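Local coordinates for putative outer membrane protein (LpxR) (Salmonella typhimurium, PDB 3FID), which probably removes acyl chains from the lipid A of lipopolysaccharide, as a lipid A deacylase built into the outer membrane, at residues A[186-197]-A[208-219]. Sequence-based numbering, arbitrary orientation.
With CXE (pentaethylene glycol monodecyl ether), chain K.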
loop_
_atom_site.group_PDB
_atom_site.type_symbol
_atom_site.label_atom_id
_atom_site.label_comp_id
_atom_site.label_asym_id
_atom_site.label_seq_id
_atom_site.Cartn_x
_atom_site.Cartn_y
_atom_site.Cartn_z
ATOM N N ALA A 186 -6.116 -12.919 11.753
ATOM C CA ALA A 186 -7.228 -11.992 11.909
ATOM C C ALA A 186 -8.295 -12.575 12.809
ATOM O O ALA A 186 -8.481 -13.799 12.875
ATOM C CB ALA A 186 -7.835 -11.627 10.547
ATOM N N LEU A 187 -8.984 -11.688 13.501
ATOM C CA LEU A 187 -10.225 -12.039 14.159
ATOM C C LEU A 187 -11.289 -11.023 13.797
ATOM O O LEU A 187 -10.986 -9.833 13.602
ATOM C CB LEU A 187 -10.011 -12.108 15.666
ATOM C CG LEU A 187 -9.908 -10.871 16.520
ATOM C CD1 LEU A 187 -11.325 -10.482 17.005
ATOM C CD2 LEU A 187 -9.005 -11.212 17.718
ATOM N N GLY A 188 -12.542 -11.463 13.760
ATOM C CA GLY A 188 -13.627 -10.604 13.257
ATOM C C GLY A 188 -14.940 -11.364 13.224
ATOM O O GLY A 188 -14.966 -12.563 13.495
ATOM N N ASN A 189 -16.024 -10.678 12.880
ATOM C CA ASN A 189 -17.339 -11.345 12.798
ATOM C C ASN A 189 -17.727 -11.819 11.410
ATOM O O ASN A 189 -18.851 -12.278 11.197
ATOM C CB ASN A 189 -18.436 -10.492 13.461
ATOM C CG ASN A 189 -18.738 -9.230 12.707
ATOM O OD1 ASN A 189 -17.964 -8.804 11.846
ATOM N ND2 ASN A 189 -19.878 -8.617 13.014
ATOM N N ASP A 190 -16.798 -11.757 10.450
ATOM C CA ASP A 190 -17.105 -12.253 9.128
ATOM C C ASP A 190 -15.977 -13.077 8.527
ATOM O O ASP A 190 -14.870 -12.574 8.336
ATOM C CB ASP A 190 -17.518 -11.118 8.162
ATOM C CG ASP A 190 -18.005 -11.656 6.827
ATOM O OD1 ASP A 190 -17.413 -11.340 5.764
ATOM O OD2 ASP A 190 -18.976 -12.451 6.833
ATOM N N LYS A 191 -16.273 -14.340 8.221
ATOM C CA LYS A 191 -15.292 -15.271 7.640
ATOM C C LYS A 191 -14.666 -14.771 6.313
ATOM O O LYS A 191 -13.440 -14.895 6.113
ATOM C CB LYS A 191 -15.928 -16.672 7.453
ATOM C CG LYS A 191 -15.121 -17.605 6.548
ATOM C CD LYS A 191 -15.862 -18.945 6.293
ATOM C CE LYS A 191 -14.952 -19.937 5.583
ATOM N NZ LYS A 191 -14.051 -20.621 6.542
ATOM N N THR A 192 -15.499 -14.226 5.414
ATOM C CA THR A 192 -15.033 -13.810 4.079
ATOM C C THR A 192 -14.086 -12.594 4.220
ATOM O O THR A 192 -12.993 -12.571 3.637
ATOM C CB THR A 192 -16.222 -13.445 3.147
ATOM O OG1 THR A 192 -17.084 -14.588 2.996
ATOM C CG2 THR A 192 -15.708 -13.031 1.748
ATOM N N PHE A 193 -14.542 -11.601 4.988
ATOM C CA PHE A 193 -13.775 -10.372 5.218
ATOM C C PHE A 193 -12.446 -10.692 5.915
ATOM O O PHE A 193 -11.396 -10.151 5.554
ATOM C CB PHE A 193 -14.618 -9.361 6.023
ATOM C CG PHE A 193 -13.940 -7.989 6.250
ATOM C CD1 PHE A 193 -13.108 -7.406 5.271
ATOM C CD2 PHE A 193 -14.184 -7.273 7.428
ATOM C CE1 PHE A 193 -12.506 -6.137 5.492
ATOM C CE2 PHE A 193 -13.611 -6.018 7.634
ATOM C CZ PHE A 193 -12.752 -5.461 6.672
ATOM N N ASN A 194 -12.485 -11.603 6.885
ATOM C CA ASN A 194 -11.244 -11.958 7.585
ATOM C C ASN A 194 -10.112 -12.435 6.680
ATOM O O ASN A 194 -8.942 -12.142 6.974
ATOM C CB ASN A 194 -11.504 -13.002 8.676
ATOM C CG ASN A 194 -11.996 -12.388 9.962
ATOM O OD1 ASN A 194 -12.148 -11.164 10.083
ATOM N ND2 ASN A 194 -12.268 -13.250 10.954
ATOM N N SER A 195 -10.439 -13.181 5.616
ATOM C CA SER A 195 -9.399 -13.704 4.695
ATOM C C SER A 195 -9.010 -12.710 3.602
ATOM O O SER A 195 -8.114 -12.989 2.818
ATOM C CB SER A 195 -9.812 -15.044 4.047
ATOM O OG SER A 195 -10.806 -14.837 3.058
ATOM N N ASP A 196 -9.662 -11.541 3.572
ATOM C CA ASP A 196 -9.479 -10.593 2.475
ATOM C C ASP A 196 -8.290 -9.703 2.858
ATOM O O ASP A 196 -8.478 -8.601 3.382
ATOM C CB ASP A 196 -10.766 -9.756 2.280
ATOM C CG ASP A 196 -10.763 -8.957 0.990
ATOM O OD1 ASP A 196 -10.043 -9.342 0.040
ATOM O OD2 ASP A 196 -11.504 -7.950 0.933
ATOM N N ASN A 197 -7.071 -10.198 2.646
ATOM C CA ASN A 197 -5.875 -9.481 3.123
ATOM C C ASN A 197 -4.914 -9.159 1.958
ATOM O O ASN A 197 -5.192 -9.502 0.802
ATOM C CB ASN A 197 -5.141 -10.297 4.201
ATOM C CG ASN A 197 -6.029 -10.657 5.371
ATOM O OD1 ASN A 197 -6.503 -9.790 6.109
ATOM N ND2 ASN A 197 -6.264 -11.950 5.542
ATOM N N ILE A 208 -13.389 -3.910 0.456
ATOM C CA ILE A 208 -13.864 -4.945 1.394
ATOM C C ILE A 208 -14.625 -6.018 0.616
ATOM O O ILE A 208 -15.470 -5.697 -0.213
ATOM C CB ILE A 208 -14.774 -4.316 2.505
ATOM C CG1 ILE A 208 -13.916 -3.441 3.449
ATOM C CG2 ILE A 208 -15.543 -5.412 3.303
ATOM C CD1 ILE A 208 -14.735 -2.549 4.430
ATOM N N HIS A 209 -14.327 -7.285 0.890
ATOM C CA HIS A 209 -15.139 -8.393 0.376
ATOM C C HIS A 209 -15.823 -8.982 1.593
ATOM O O HIS A 209 -15.164 -9.565 2.448
ATOM C CB HIS A 209 -14.248 -9.450 -0.286
ATOM C CG HIS A 209 -15.010 -10.577 -0.921
ATOM N ND1 HIS A 209 -14.422 -11.778 -1.245
ATOM C CD2 HIS A 209 -16.314 -10.688 -1.277
ATOM C CE1 HIS A 209 -15.323 -12.578 -1.792
ATOM N NE2 HIS A 209 -16.485 -11.949 -1.805
ATOM N N THR A 210 -17.127 -8.788 1.712
ATOM C CA THR A 210 -17.827 -9.287 2.892
ATOM C C THR A 210 -19.197 -9.836 2.573
ATOM O O THR A 210 -19.847 -9.387 1.635
ATOM C CB THR A 210 -17.967 -8.210 3.996
ATOM O OG1 THR A 210 -18.469 -8.831 5.193
ATOM C CG2 THR A 210 -18.911 -7.074 3.570
ATOM N N GLN A 211 -19.626 -10.806 3.381
ATOM C CA GLN A 211 -21.006 -11.302 3.341
ATOM C C GLN A 211 -21.905 -10.470 4.283
ATOM O O GLN A 211 -23.098 -10.293 4.032
ATOM C CB GLN A 211 -21.046 -12.802 3.680
ATOM C CG GLN A 211 -20.336 -13.727 2.620
ATOM C CD GLN A 211 -20.605 -15.251 2.820
ATOM O OE1 GLN A 211 -20.526 -15.786 3.945
ATOM N NE2 GLN A 211 -20.913 -15.951 1.712
ATOM N N LYS A 212 -21.289 -9.880 5.304
ATOM C CA LYS A 212 -21.975 -9.330 6.482
ATOM C C LYS A 212 -22.809 -8.062 6.252
ATOM O O LYS A 212 -22.390 -7.140 5.564
ATOM C CB LYS A 212 -20.935 -9.112 7.604
ATOM C CG LYS A 212 -21.485 -8.812 9.000
ATOM C CD LYS A 212 -22.259 -9.972 9.620
ATOM C CE LYS A 212 -22.564 -9.705 11.113
ATOM N NZ LYS A 212 -23.311 -8.424 11.381
ATOM N N GLU A 213 -24.005 -8.039 6.839
ATOM C CA GLU A 213 -24.811 -6.826 6.941
ATOM C C GLU A 213 -24.889 -6.412 8.399
ATOM O O GLU A 213 -24.790 -7.253 9.289
ATOM C CB GLU A 213 -26.223 -7.061 6.402
ATOM C CG GLU A 213 -26.259 -7.597 4.974
ATOM C CD GLU A 213 -27.655 -7.568 4.363
ATOM O OE1 GLU A 213 -28.650 -7.387 5.107
ATOM O OE2 GLU A 213 -27.746 -7.724 3.126
ATOM N N GLY A 214 -25.095 -5.126 8.645
ATOM C CA GLY A 214 -25.087 -4.595 10.000
ATOM C C GLY A 214 -23.675 -4.324 10.489
ATOM O O GLY A 214 -22.870 -3.727 9.772
ATOM N N LEU A 215 -23.384 -4.774 11.713
ATOM C CA LEU A 215 -22.062 -4.625 12.324
ATOM C C LEU A 215 -21.019 -5.470 11.590
ATOM O O LEU A 215 -21.203 -6.661 11.339
ATOM C CB LEU A 215 -22.076 -5.010 13.818
ATOM C CG LEU A 215 -20.770 -4.869 14.621
ATOM C CD1 LEU A 215 -20.380 -3.408 14.938
ATOM C CD2 LEU A 215 -20.800 -5.712 15.886
ATOM N N ILE A 216 -19.907 -4.819 11.282
ATOM C CA ILE A 216 -18.758 -5.492 10.740
ATOM C C ILE A 216 -17.550 -5.039 11.541
ATOM O O ILE A 216 -17.420 -3.844 11.912
ATOM C CB ILE A 216 -18.613 -5.214 9.225
ATOM C CG1 ILE A 216 -17.603 -6.188 8.592
ATOM C CG2 ILE A 216 -18.235 -3.726 8.963
ATOM C CD1 ILE A 216 -17.655 -6.198 7.085
ATOM N N TYR A 217 -16.710 -5.999 11.894
ATOM C CA TYR A 217 -15.428 -5.667 12.530
ATOM C C TYR A 217 -14.331 -6.687 12.252
ATOM O O TYR A 217 -14.598 -7.862 11.994
ATOM C CB TYR A 217 -15.569 -5.417 14.037
ATOM C CG TYR A 217 -15.871 -6.650 14.837
ATOM C CD1 TYR A 217 -17.208 -6.995 15.147
ATOM C CD2 TYR A 217 -14.834 -7.473 15.294
ATOM C CE1 TYR A 217 -17.494 -8.140 15.874
ATOM C CE2 TYR A 217 -15.108 -8.614 16.029
ATOM C CZ TYR A 217 -16.425 -8.949 16.308
ATOM O OH TYR A 217 -16.654 -10.090 17.036
ATOM N N LYS A 218 -13.084 -6.221 12.303
ATOM C CA LYS A 218 -11.942 -7.066 11.968
ATOM C C LYS A 218 -10.712 -6.445 12.601
ATOM O O LYS A 218 -10.584 -5.220 12.596
ATOM C CB LYS A 218 -11.783 -7.146 10.438
ATOM C CG LYS A 218 -10.524 -7.914 9.960
ATOM C CD LYS A 218 -10.451 -8.036 8.435
ATOM C CE LYS A 218 -9.097 -8.680 8.025
ATOM N NZ LYS A 218 -9.018 -8.743 6.522
ATOM N N VAL A 219 -9.845 -7.275 13.202
ATOM C CA VAL A 219 -8.560 -6.821 13.707
ATOM C C VAL A 219 -7.527 -7.786 13.168
ATOM O O VAL A 219 -7.782 -8.980 13.114
ATOM C CB VAL A 219 -8.495 -6.801 15.250
ATOM C CG1 VAL A 219 -7.185 -6.226 15.699
ATOM C CG2 VAL A 219 -9.675 -5.962 15.857
HETATM C C1 CXE K . -5.541 -11.230 15.894
HETATM C C2 CXE K . -4.850 -10.012 15.314
HETATM C C3 CXE K . -3.892 -9.358 16.310
HETATM C C4 CXE K . -4.597 -8.319 17.183
HETATM C C5 CXE K . -3.669 -7.549 18.114
HETATM C C6 CXE K . -4.109 -6.086 18.190
HETATM C C7 CXE K . -3.889 -5.419 19.550
HETATM C C8 CXE K . -4.291 -3.949 19.478
HETATM C C9 CXE K . -3.930 -3.158 20.728
HETATM C C10 CXE K . -4.439 -1.723 20.616
HETATM O O11 CXE K . -4.313 -1.042 21.865
HETATM C C12 CXE K . -4.544 0.363 21.740
HETATM C C13 CXE K . -3.926 1.119 22.916
HETATM O O14 CXE K . -4.099 2.533 22.747
HETATM C C15 CXE K . -2.974 3.303 23.179
HETATM C C16 CXE K . -1.884 3.285 22.105
HETATM O O17 CXE K . -0.867 4.249 22.393
HETATM C C18 CXE K . 0.406 3.650 22.638
HETATM C C19 CXE K . 1.331 4.655 23.311
HETATM O O20 CXE K . 0.615 5.870 23.529
HETATM O O HOH W 1 -14.667 -9.932 9.903
HETATM O O HOH W 2 -18.409 -14.822 5.433
#
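The ring of F193 sits between K218 and I208. K218 CD lies over the ring centre, 3.8 Å from the F193 centroid. I208 CG2 covers the opposite face, offset toward the rim. I216 comes in obliquely, its CD1 3.6 Å from F193 CD2. CG of F193 is anti to the backbone N (chi1 -176°), which carries the ring into this hollow. K218 runs extended past the ring, and its ammonium makes a cation-pi contact with the same face. NZ bonds to F193 O and to N197 OD1, the latter at 2.8 Å.

A second bump is the methyl of T192. Its CG2 stands over the centre of the H209 ring, 3.5 Å from the centroid. R98 holds H209 ND1. D196 OD2 accepts from H209 N and also pairs with R204.

D190 caps helix 191-194. Its OD1 takes F193 N, Q211 N and T210 OG1, the last at 2.8 Å. All three lie out of the carboxylate plane, F193 N on the side opposite the other two.

Where strand 176-188 ends beside the start of 215-228, L187 and V219 form an antiparallel hydrogen-bonded pair, and both line a detergent pocket. V219 CG1 is 3.6 Å from C4 of the detergent. G188 continues the pairing beside K218. N189 lays its amide on the Y217 ring, the planes 26° apart. OD1 of N189 accepts from Y217 N, and its ND2 gives to L215 O.

The contact joins two neighbouring antiparallel strands of the beta-barrel and helix 191-194, which follows the first. Its greasy outer side faces detergent, consistent with a membrane setting. K218 is buried, but F193 O and N197 OD1 grip its ammonium, with a weak bond to N194 O. This would favour the charged form.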